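Local coordinates for protein light Chain (Clostridium botulinum, PDB 6BVD) that is the zinc metalloprotease light chain of mosaic botulinum neurotoxin HA, which probably cleaves a neuronal SNARE protein and so blocks neurotransmitter release, at residues Y174-Y177 with Q178-A182; L54-D57 with P58-N62. One frame throughout, in Å; residues are numbered along the deposited sequence.

Interaction 1: Y174-Y177 with Q178-A182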
loop_
_atom_site.group_PDB
_atom_site.type_symbol
_atom_site.label_atom_id
_atom_site.label_comp_id
_atom_site.label_asym_id
_atom_site.label_seq_id
_atom_site.Cartn_x
_atom_site.Cartn_y
_atom_site.Cartn_z
ATOM N N TYR A 174 -6.023 6.616 38.265
ATOM C CA TYR A 174 -4.978 6.638 39.301
ATOM C C TYR A 174 -5.621 6.531 40.683
ATOM O O TYR A 174 -6.605 7.215 40.970
ATOM C CB TYR A 174 -4.130 7.925 39.188
ATOM C CG TYR A 174 -3.080 8.142 40.256
ATOM C CD1 TYR A 174 -2.090 7.191 40.496
ATOM C CD2 TYR A 174 -3.044 9.323 40.998
ATOM C CE1 TYR A 174 -1.118 7.391 41.473
ATOM C CE2 TYR A 174 -2.060 9.541 41.973
ATOM C CZ TYR A 174 -1.104 8.566 42.210
ATOM O OH TYR A 174 -0.127 8.751 43.179
ATOM N N SER A 175 -5.089 5.650 41.524
ATOM C CA SER A 175 -5.545 5.568 42.888
ATOM C C SER A 175 -4.371 5.565 43.850
ATOM O O SER A 175 -3.852 4.500 44.164
ATOM C CB SER A 175 -6.397 4.339 43.129
ATOM O OG SER A 175 -6.845 4.383 44.488
ATOM N N PRO A 176 -4.002 6.752 44.364
ATOM C CA PRO A 176 -2.835 6.933 45.252
ATOM C C PRO A 176 -2.998 6.216 46.601
ATOM O O PRO A 176 -2.106 5.508 47.084
ATOM C CB PRO A 176 -2.757 8.450 45.462
ATOM C CG PRO A 176 -4.046 9.018 44.963
ATOM C CD PRO A 176 -4.733 8.004 44.094
ATOM N N TYR A 177 -4.167 6.407 47.202
ATOM C CA TYR A 177 -4.458 5.852 48.502
ATOM C C TYR A 177 -5.947 5.957 48.773
ATOM O O TYR A 177 -6.676 6.621 48.023
ATOM C CB TYR A 177 -3.650 6.581 49.580
ATOM C CG TYR A 177 -3.578 8.082 49.372
ATOM C CD1 TYR A 177 -2.423 8.683 48.889
ATOM C CD2 TYR A 177 -4.660 8.897 49.664
ATOM C CE1 TYR A 177 -2.356 10.066 48.689
ATOM C CE2 TYR A 177 -4.598 10.271 49.479
ATOM C CZ TYR A 177 -3.451 10.852 48.991
ATOM O OH TYR A 177 -3.430 12.224 48.810
ATOM N N GLN A 178 -6.382 5.271 49.826
ATOM C CA GLN A 178 -7.759 5.325 50.324
ATOM C C GLN A 178 -8.843 5.103 49.280
ATOM O O GLN A 178 -9.954 5.648 49.419
ATOM C CB GLN A 178 -8.002 6.662 51.019
ATOM C CG GLN A 178 -7.175 6.857 52.288
ATOM C CD GLN A 178 -7.673 8.022 53.110
ATOM O OE1 GLN A 178 -8.818 8.006 53.598
ATOM N NE2 GLN A 178 -6.857 9.073 53.218
ATOM N N SER A 179 -8.538 4.283 48.273
ATOM C CA SER A 179 -9.491 3.891 47.228
ATOM C C SER A 179 -9.931 5.068 46.360
ATOM O O SER A 179 -10.842 4.946 45.559
ATOM C CB SER A 179 -10.732 3.231 47.845
ATOM O OG SER A 179 -10.389 2.074 48.579
ATOM N N MET A 180 -9.282 6.202 46.551
ATOM C CA MET A 180 -9.516 7.394 45.769
ATOM C C MET A 180 -9.322 7.153 44.268
ATOM O O MET A 180 -8.485 6.340 43.866
ATOM C CB MET A 180 -8.561 8.458 46.270
ATOM C CG MET A 180 -8.931 9.890 46.013
ATOM S SD MET A 180 -7.680 10.847 46.881
ATOM C CE MET A 180 -7.635 9.817 48.310
ATOM N N GLU A 181 -10.040 7.891 43.424
ATOM C CA GLU A 181 -9.910 7.683 41.978
ATOM C C GLU A 181 -9.771 8.991 41.213
ATOM O O GLU A 181 -10.629 9.871 41.279
ATOM C CB GLU A 181 -11.091 6.874 41.436
ATOM C CG GLU A 181 -11.049 5.427 41.853
ATOM C CD GLU A 181 -12.076 4.559 41.148
ATOM O OE1 GLU A 181 -12.655 5.005 40.138
ATOM O OE2 GLU A 181 -12.313 3.425 41.619
ATOM N N ALA A 182 -8.628 9.136 40.558
ATOM C CA ALA A 182 -8.393 10.251 39.667
ATOM C C ALA A 182 -8.597 9.778 38.235
ATOM O O ALA A 182 -8.181 8.661 37.862
ATOM C CB ALA A 182 -6.998 10.809 39.854
HETATM O O HOH W 1 -6.196 3.080 46.801
#
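Tyr174 and Ala182 pair across the base of a short hairpin-like loop whose far end is a type I' beta turn from Tyr177 to Met180. At the base they form an antiparallel hydrogen-bonded pair: Ala182 N reaches Tyr174 O at 2.8 Å, almost straight, and Tyr174 N returns a bond to Ala182 O at 3.0 Å. This is the buried end, with Ala182 CB 4.1 Å from Tyr174 CB; the side chains of Ala182 and Met180 rest on Tyr124 of another loop. Pro176, between the two tyrosines in sequence, meets a ring face of each, CD over Tyr174 and CG over Tyr177. Met180 N closes the turn by donating to Tyr177 O. A bend at chi3 (-41°) brings Met180 CE, oblique to the ring, 3.3 Å from Tyr177 CE2; SD, 5.0 Å from the ring centroid, completes the Met-aromatic contact. The solvent side is looser: positive phi carries exposed Gln178 and Ser179 round the tip. Here chi1 of -177° swings Ser175 OG away from its own N and across the loop to Met180 O at 2.6 Å, and a bridging water accepts from Ser179 N and donates to Ser175 OG at 2.7 Å.

Interaction 2: L54-D57 with P58-N62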
loop_
_atom_site.group_PDB
_atom_site.type_symbol
_atom_site.label_atom_id
_atom_site.label_comp_id
_atom_site.label_asym_id
_atom_site.label_seq_id
_atom_site.Cartn_x
_atom_site.Cartn_y
_atom_site.Cartn_z
ATOM N N LEU A 54 -9.735 -7.947 30.965
ATOM C CA LEU A 54 -9.611 -7.375 32.307
ATOM C C LEU A 54 -10.940 -6.916 32.952
ATOM O O LEU A 54 -11.678 -6.094 32.392
ATOM C CB LEU A 54 -8.630 -6.207 32.296
ATOM C CG LEU A 54 -8.564 -5.642 33.714
ATOM C CD1 LEU A 54 -7.470 -6.337 34.524
ATOM C CD2 LEU A 54 -8.365 -4.167 33.674
ATOM N N GLY A 55 -11.217 -7.424 34.154
ATOM C CA GLY A 55 -12.403 -7.016 34.891
ATOM C C GLY A 55 -13.700 -7.588 34.356
ATOM O O GLY A 55 -14.793 -7.173 34.761
ATOM N N ILE A 56 -13.591 -8.559 33.461
ATOM C CA ILE A 56 -14.768 -9.080 32.780
ATOM C C ILE A 56 -15.068 -10.514 33.193
ATOM O O ILE A 56 -14.222 -11.401 33.061
ATOM C CB ILE A 56 -14.588 -9.025 31.236
ATOM C CG1 ILE A 56 -14.415 -7.580 30.756
ATOM C CG2 ILE A 56 -15.759 -9.704 30.525
ATOM C CD1 ILE A 56 -14.323 -7.465 29.258
ATOM N N ASP A 57 -16.289 -10.732 33.669
ATOM C CA ASP A 57 -16.778 -12.069 33.985
ATOM C C ASP A 57 -16.600 -12.978 32.767
ATOM O O ASP A 57 -17.163 -12.706 31.703
ATOM C CB ASP A 57 -18.245 -11.984 34.432
ATOM C CG ASP A 57 -18.875 -13.344 34.701
ATOM O OD1 ASP A 57 -18.152 -14.344 34.886
ATOM O OD2 ASP A 57 -20.122 -13.398 34.755
ATOM N N PRO A 58 -15.794 -14.050 32.916
ATOM C CA PRO A 58 -15.416 -14.945 31.815
ATOM C C PRO A 58 -16.588 -15.673 31.162
ATOM O O PRO A 58 -16.481 -16.125 30.016
ATOM C CB PRO A 58 -14.477 -15.953 32.487
ATOM C CG PRO A 58 -13.976 -15.261 33.694
ATOM C CD PRO A 58 -15.127 -14.427 34.173
ATOM N N SER A 59 -17.698 -15.782 31.883
ATOM C CA SER A 59 -18.864 -16.468 31.356
ATOM C C SER A 59 -19.485 -15.628 30.246
ATOM O O SER A 59 -20.201 -16.145 29.418
ATOM C CB SER A 59 -19.880 -16.745 32.470
ATOM O OG SER A 59 -20.688 -15.606 32.715
ATOM N N LEU A 60 -19.170 -14.336 30.209
ATOM C CA LEU A 60 -19.765 -13.455 29.211
ATOM C C LEU A 60 -19.219 -13.682 27.801
ATOM O O LEU A 60 -19.857 -13.275 26.826
ATOM C CB LEU A 60 -19.572 -11.991 29.608
ATOM C CG LEU A 60 -20.271 -11.580 30.913
ATOM C CD1 LEU A 60 -19.884 -10.155 31.336
ATOM C CD2 LEU A 60 -21.782 -11.738 30.797
ATOM N N PHE A 61 -18.076 -14.356 27.681
ATOM C CA PHE A 61 -17.477 -14.603 26.363
ATOM C C PHE A 61 -18.259 -15.657 25.596
ATOM O O PHE A 61 -18.119 -15.770 24.381
ATOM C CB PHE A 61 -16.017 -15.030 26.480
ATOM C CG PHE A 61 -15.089 -13.889 26.786
ATOM C CD1 PHE A 61 -14.907 -13.456 28.099
ATOM C CD2 PHE A 61 -14.421 -13.236 25.769
ATOM C CE1 PHE A 61 -14.078 -12.396 28.385
ATOM C CE2 PHE A 61 -13.589 -12.190 26.046
ATOM C CZ PHE A 61 -13.412 -11.760 27.350
ATOM N N ASN A 62 -19.067 -16.430 26.320
ATOM C CA ASN A 62 -19.843 -17.488 25.711
ATOM C C ASN A 62 -21.308 -17.490 26.169
ATOM O O ASN A 62 -21.760 -18.455 26.790
ATOM C CB ASN A 62 -19.205 -18.833 26.030
ATOM C CG ASN A 62 -19.705 -19.927 25.139
ATOM O OD1 ASN A 62 -20.137 -19.677 24.008
ATOM N ND2 ASN A 62 -19.701 -21.151 25.652
#
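Asp57 O accepts Leu60 N at 3.0 Å, the donor standing 43° out of the carbonyl plane, in the first turn of the 3-10 segment 58-61. The Asp57 side chain leans over the same turn. Its CG lies beside the carbonyl carbon (chi1 176°), which brings the carboxylate over the start of the segment: OD2 takes Ser59 OG at 3.1 Å, approached from above the carboxylate plane, and OD1 receives a weak but nearly straight bond from Ser59 N at 3.4 Å. Both carboxylate oxygens thus turn to the same serine. Pro58 crosses the Asp57 side chain at about a right angle, its ring nitrogen having no hydrogen to donate. Leu60 comes back toward Asp57, its CD1 4.0 Å from Asp57 CB. On the apolar side, Ile56 and the buried Phe61 also cross nearly perpendicularly, with Ile56 CG2 3.8 Å from Phe61 CE1 and oblique to the ring. Arg53 makes a cation-pi contact with that ring, and the Phe61 side chain also rests on Arg51, joining the turn to the chain that follows strand 45-48. The Ser59 hydroxyl and, weakly, Ser59 N would probably offset part of the Asp57 carboxylate's charge, while its main-chain O holds Leu60.

Both contacts are local turns on the surface of the protease domain, each with one buried residue, Ala182 in interaction 1 and Phe61 in interaction 2. Their centres lie 25 Å apart and their nearest atoms about 12 Å, without touching. Interaction 1 sits in the loop joining strands 168-171 and 193-196, neighbours at one side of the mixed sheet, and is closed mainly by backbone bonds, to which a serine hydroxyl and a bridging water add. Interaction 2 belongs to the link from strand 45-48 of that sheet to helix 65-70; there an aspartate side chain supplies much of the polar grip. The methionine-tyrosine contact of interaction 1 has its counterpart in the isoleucine-phenylalanine contact of interaction 2.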